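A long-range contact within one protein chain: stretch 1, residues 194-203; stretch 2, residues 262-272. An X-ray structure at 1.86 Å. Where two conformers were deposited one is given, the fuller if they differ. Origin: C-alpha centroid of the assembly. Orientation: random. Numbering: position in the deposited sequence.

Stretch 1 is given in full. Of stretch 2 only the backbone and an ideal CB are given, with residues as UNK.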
# COMPACT_ATOMS: atom_id res chain seq x y z
N ILE A 194 3.71 -4.60 -5.41
CA ILE A 194 4.33 -5.92 -5.35
C ILE A 194 4.42 -6.40 -3.90
O ILE A 194 5.45 -6.94 -3.46
CB ILE A 194 5.69 -5.91 -6.10
CG1 ILE A 194 6.21 -7.33 -6.38
CG2 ILE A 194 6.74 -5.02 -5.42
CD1 ILE A 194 7.29 -7.34 -7.45
N GLY A 195 3.33 -6.22 -3.15
CA GLY A 195 3.20 -6.80 -1.83
C GLY A 195 4.20 -6.22 -0.83
O GLY A 195 4.66 -5.09 -0.97
N HIS A 196 4.53 -7.02 0.19
CA HIS A 196 5.31 -6.47 1.30
C HIS A 196 6.07 -7.50 2.14
O HIS A 196 7.04 -7.16 2.82
CB HIS A 196 4.39 -5.72 2.25
CG HIS A 196 3.56 -6.63 3.09
ND1 HIS A 196 3.94 -7.02 4.36
CD2 HIS A 196 2.41 -7.29 2.83
CE1 HIS A 196 3.04 -7.85 4.86
NE2 HIS A 196 2.10 -8.04 3.94
N SER A 197 5.58 -8.75 2.17
CA SER A 197 6.04 -9.69 3.19
C SER A 197 7.44 -10.21 2.92
O SER A 197 8.15 -10.61 3.84
CB SER A 197 5.09 -10.88 3.26
OG SER A 197 5.20 -11.62 2.06
N GLY A 198 7.84 -10.23 1.66
CA GLY A 198 9.03 -10.94 1.25
C GLY A 198 8.79 -12.36 0.80
O GLY A 198 9.72 -12.99 0.29
N TRP A 199 7.57 -12.90 0.97
CA TRP A 199 7.33 -14.28 0.55
C TRP A 199 7.38 -14.45 -0.96
O TRP A 199 7.65 -15.56 -1.45
CB TRP A 199 5.99 -14.78 1.08
CG TRP A 199 5.97 -15.08 2.57
CD1 TRP A 199 5.19 -14.47 3.51
CD2 TRP A 199 6.76 -16.05 3.27
NE1 TRP A 199 5.44 -15.01 4.75
CE2 TRP A 199 6.40 -15.98 4.63
CE3 TRP A 199 7.73 -16.99 2.87
CZ2 TRP A 199 6.98 -16.80 5.60
CZ3 TRP A 199 8.32 -17.81 3.85
CH2 TRP A 199 7.93 -17.71 5.19
N LEU A 200 7.14 -13.36 -1.71
CA LEU A 200 7.31 -13.39 -3.16
C LEU A 200 8.74 -13.71 -3.57
O LEU A 200 8.96 -14.25 -4.66
CB LEU A 200 6.91 -12.04 -3.76
CG LEU A 200 5.46 -11.82 -4.10
CD1 LEU A 200 5.36 -10.49 -4.87
CD2 LEU A 200 4.98 -13.00 -4.93
N ALA A 201 9.72 -13.36 -2.74
CA ALA A 201 11.12 -13.57 -3.05
C ALA A 201 11.68 -14.88 -2.50
O ALA A 201 12.86 -15.19 -2.71
CB ALA A 201 11.95 -12.38 -2.52
N TRP A 202 10.85 -15.67 -1.83
CA TRP A 202 11.33 -16.80 -1.05
C TRP A 202 11.40 -18.06 -1.92
O TRP A 202 10.41 -18.45 -2.54
CB TRP A 202 10.39 -17.02 0.13
CG TRP A 202 10.88 -17.93 1.20
CD1 TRP A 202 11.79 -17.64 2.19
CD2 TRP A 202 10.47 -19.28 1.42
NE1 TRP A 202 11.96 -18.73 3.00
CE2 TRP A 202 11.17 -19.75 2.55
CE3 TRP A 202 9.58 -20.14 0.77
CZ2 TRP A 202 11.00 -21.05 3.04
CZ3 TRP A 202 9.42 -21.43 1.26
CH2 TRP A 202 10.12 -21.86 2.39
N ARG A 203 12.58 -18.68 -1.94
CA ARG A 203 12.84 -19.95 -2.61
C ARG A 203 12.23 -20.03 -4.00
O ARG A 203 12.59 -19.24 -4.88
CB ARG A 203 12.33 -21.10 -1.74
CG ARG A 203 13.04 -21.17 -0.39
CD ARG A 203 12.74 -22.47 0.31
NE ARG A 203 13.41 -23.57 -0.38
CZ ARG A 203 14.61 -24.03 -0.04
NH1 ARG A 203 15.26 -23.49 0.99
NH2 ARG A 203 15.14 -25.03 -0.73
N UNK A 262 8.63 -15.64 14.58
CA UNK A 262 8.09 -14.46 13.93
C UNK A 262 8.41 -14.42 12.44
O UNK A 262 7.60 -13.96 11.63
CB UNK A 262 8.63 -13.20 14.61
N UNK A 263 9.61 -14.88 12.04
CA UNK A 263 9.97 -14.78 10.63
C UNK A 263 9.77 -16.08 9.87
O UNK A 263 9.64 -16.03 8.64
CB UNK A 263 11.43 -14.33 10.50
N UNK A 264 9.71 -17.22 10.56
CA UNK A 264 9.38 -18.52 9.94
C UNK A 264 10.24 -18.80 8.71
O UNK A 264 9.72 -19.19 7.66
CB UNK A 264 7.90 -18.56 9.55
N UNK A 265 11.54 -18.58 8.83
CA UNK A 265 12.52 -18.89 7.79
C UNK A 265 12.50 -17.88 6.65
O UNK A 265 13.06 -18.15 5.58
CB UNK A 265 12.27 -20.29 7.24
N UNK A 266 11.90 -16.71 6.85
CA UNK A 266 11.90 -15.63 5.87
C UNK A 266 12.99 -14.63 6.23
O UNK A 266 12.89 -13.95 7.25
CB UNK A 266 10.53 -14.94 5.81
N UNK A 267 14.01 -14.51 5.38
CA UNK A 267 15.15 -13.64 5.67
C UNK A 267 14.91 -12.17 5.36
O UNK A 267 15.84 -11.37 5.50
CB UNK A 267 16.37 -14.12 4.88
N UNK A 268 13.71 -11.78 4.92
CA UNK A 268 13.41 -10.39 4.60
C UNK A 268 12.60 -9.82 5.76
O UNK A 268 11.41 -10.14 5.91
CB UNK A 268 12.65 -10.27 3.28
N UNK A 269 13.24 -8.97 6.57
CA UNK A 269 12.70 -8.45 7.82
C UNK A 269 12.07 -7.08 7.68
O UNK A 269 11.27 -6.70 8.54
CB UNK A 269 13.81 -8.39 8.88
N UNK A 270 12.42 -6.33 6.63
CA UNK A 270 11.95 -4.96 6.50
C UNK A 270 11.79 -4.60 5.02
O UNK A 270 12.20 -5.35 4.12
CB UNK A 270 12.91 -3.99 7.19
N UNK A 271 11.18 -3.44 4.78
CA UNK A 271 10.86 -3.04 3.42
C UNK A 271 12.09 -2.56 2.65
O UNK A 271 12.12 -2.68 1.42
CB UNK A 271 9.80 -1.94 3.44
N UNK A 272 13.09 -2.01 3.34
CA UNK A 272 14.31 -1.61 2.64
C UNK A 272 15.01 -2.83 2.05
O UNK A 272 15.39 -2.83 0.88
CB UNK A 272 15.25 -0.86 3.59

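Position 262 lies beyond the reach of stretch 1, so nothing visible restricts its side chain; it is Phe-262. At position 263 the ideal CB points sideways and has no atom of stretch 1 within 5.5 Å, which again leaves the choice open. The residue is Tyr-263, and its backbone does the work: it opens a type I' turn that ends at 266 and is closed by a hydrogen bond from N of 266 to O of Tyr-263 (3.0 Å).

Positions 264 and 265 form the middle of that turn, with phi/psi of 51/46° and 76/16°. Positive phi favours glycine, asparagine or aspartate, although other residues can be accommodated. The ideal CB at 264 points sideways, 4.4 Å from CZ2 of Trp-199, so a long side chain, polar or apolar, could run beside the indole. Gln-264 occupies the site. Its OE1 comes to 4.1 Å from Trp-199 CZ2, while its backbone O meets the edge of the same ring, 3.4 Å from Trp-199 CH2.

At 265 the CB is again sideways, 4.4 Å from Trp-202 CZ2, and an apolar group would suit the neighbouring indole. More specific is the carbonyl, which accepts a hydrogen bond from Trp-202 NE1 (2.9 Å to O of 265) near the plane of the indole; any residue could supply it. The deposited residue is Trp-265, whose CB packs 4.5 Å from Trp-202 CZ2 while the end of its side chain leads away from stretch 1.

Position 266 points toward stretch 1. Its CB sits 3.8 Å from Trp-199 CH2, and the carbonyl O of Ser-197, 5.3 Å from the ideal CB, offers an acceptor. A short side chain carrying a donor is therefore favoured, and an amide fits well. Asn-266, with chi1 in t, places ND2 3.0 Å from Ser-197 O in a hydrogen bond, and its CB lies over the face of the Trp-199 six-membered ring, 4.0 Å from the centroid, as a CH-pi contact. The other amide atom is also used: Asn-266 OD1 accepts from N of 268 (2.9 Å) and from a water (3.1 Å from its O) that also donates to Gly-198 O (2.6 Å), bridging the stretches.

Position 267 points sideways into space that stretch 1 leaves empty, and many residues would do; it is Ser-267. At 268 the CB faces Gly-198, with 4.2 Å to its CA, and a compact apolar side chain would suit this bare backbone. Val-268 packs there. An ideal CB on Gly-198 would fall 2.9 Å from Val-268 CB, a clash.

Positions 269 and 270 point away, and stretch 1 sets no demand on either. The first is Phe-269. Position 270 stands right before a helix, where Asp, Asn, Ser or Thr can cap a free backbone N; it is Asp-270, whose side chain caps a backbone N just past the stretch.

At 271 the CB is sideways, with nothing of stretch 1 close to it, but the carbonyl of His-196 invites a long polar side chain. The side chain of Glu-271 turns back toward stretch 1, bringing OE2 to 2.7 Å from His-196 O. Position 272 is out of reach of stretch 1, which therefore leaves its side chain open; it is Ser-272.

Stretch 2, residues 262-272: FYQWNSVFDES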
# COMPACT_ATOMS: atom_id res chain seq x y z
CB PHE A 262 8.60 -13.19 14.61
CG PHE A 262 7.97 -11.92 14.09
CD1 PHE A 262 6.63 -11.65 14.33
CD2 PHE A 262 8.73 -10.99 13.39
CE1 PHE A 262 6.04 -10.47 13.86
CE2 PHE A 262 8.17 -9.81 12.91
CZ PHE A 262 6.82 -9.54 13.15
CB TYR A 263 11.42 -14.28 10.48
CG TYR A 263 11.60 -12.84 10.92
CD1 TYR A 263 10.91 -11.81 10.27
CD2 TYR A 263 12.40 -12.52 11.99
CE1 TYR A 263 11.04 -10.49 10.69
CE2 TYR A 263 12.54 -11.20 12.42
CZ TYR A 263 11.86 -10.19 11.77
OH TYR A 263 12.01 -8.87 12.19
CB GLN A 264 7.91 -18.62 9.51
CG GLN A 264 6.81 -18.10 10.37
CD GLN A 264 5.48 -18.46 9.71
OE1 GLN A 264 4.84 -17.61 9.06
NE2 GLN A 264 5.11 -19.74 9.79
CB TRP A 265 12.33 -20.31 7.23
CG TRP A 265 12.53 -21.41 8.22
CD1 TRP A 265 12.26 -21.39 9.56
CD2 TRP A 265 13.02 -22.72 7.93
NE1 TRP A 265 12.56 -22.61 10.13
CE2 TRP A 265 13.04 -23.44 9.15
CE3 TRP A 265 13.44 -23.36 6.76
CZ2 TRP A 265 13.47 -24.77 9.22
CZ3 TRP A 265 13.87 -24.69 6.84
CH2 TRP A 265 13.88 -25.37 8.06
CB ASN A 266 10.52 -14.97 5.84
CG ASN A 266 10.42 -13.83 4.85
OD1 ASN A 266 11.40 -13.43 4.21
ND2 ASN A 266 9.22 -13.28 4.74
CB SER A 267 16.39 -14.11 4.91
OG SER A 267 16.77 -15.39 5.37
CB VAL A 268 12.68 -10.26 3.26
CG1 VAL A 268 12.39 -8.81 2.95
CG2 VAL A 268 13.54 -10.86 2.13
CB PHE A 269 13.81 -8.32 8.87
CG PHE A 269 14.39 -9.63 9.34
CD1 PHE A 269 13.92 -10.84 8.86
CD2 PHE A 269 15.43 -9.64 10.27
CE1 PHE A 269 14.47 -12.04 9.30
CE2 PHE A 269 15.98 -10.82 10.72
CZ PHE A 269 15.50 -12.03 10.23
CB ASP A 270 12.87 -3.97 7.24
CG ASP A 270 14.34 -4.06 6.79
OD1 ASP A 270 14.61 -4.06 5.57
OD2 ASP A 270 15.23 -4.08 7.66
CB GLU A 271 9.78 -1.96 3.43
CG GLU A 271 8.43 -2.51 3.97
CD GLU A 271 7.97 -3.72 3.18
OE1 GLU A 271 7.57 -3.55 2.00
OE2 GLU A 271 7.99 -4.85 3.73
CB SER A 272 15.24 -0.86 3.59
OG SER A 272 14.70 0.41 3.90
O HOH W 1 11.92 -14.06 1.27
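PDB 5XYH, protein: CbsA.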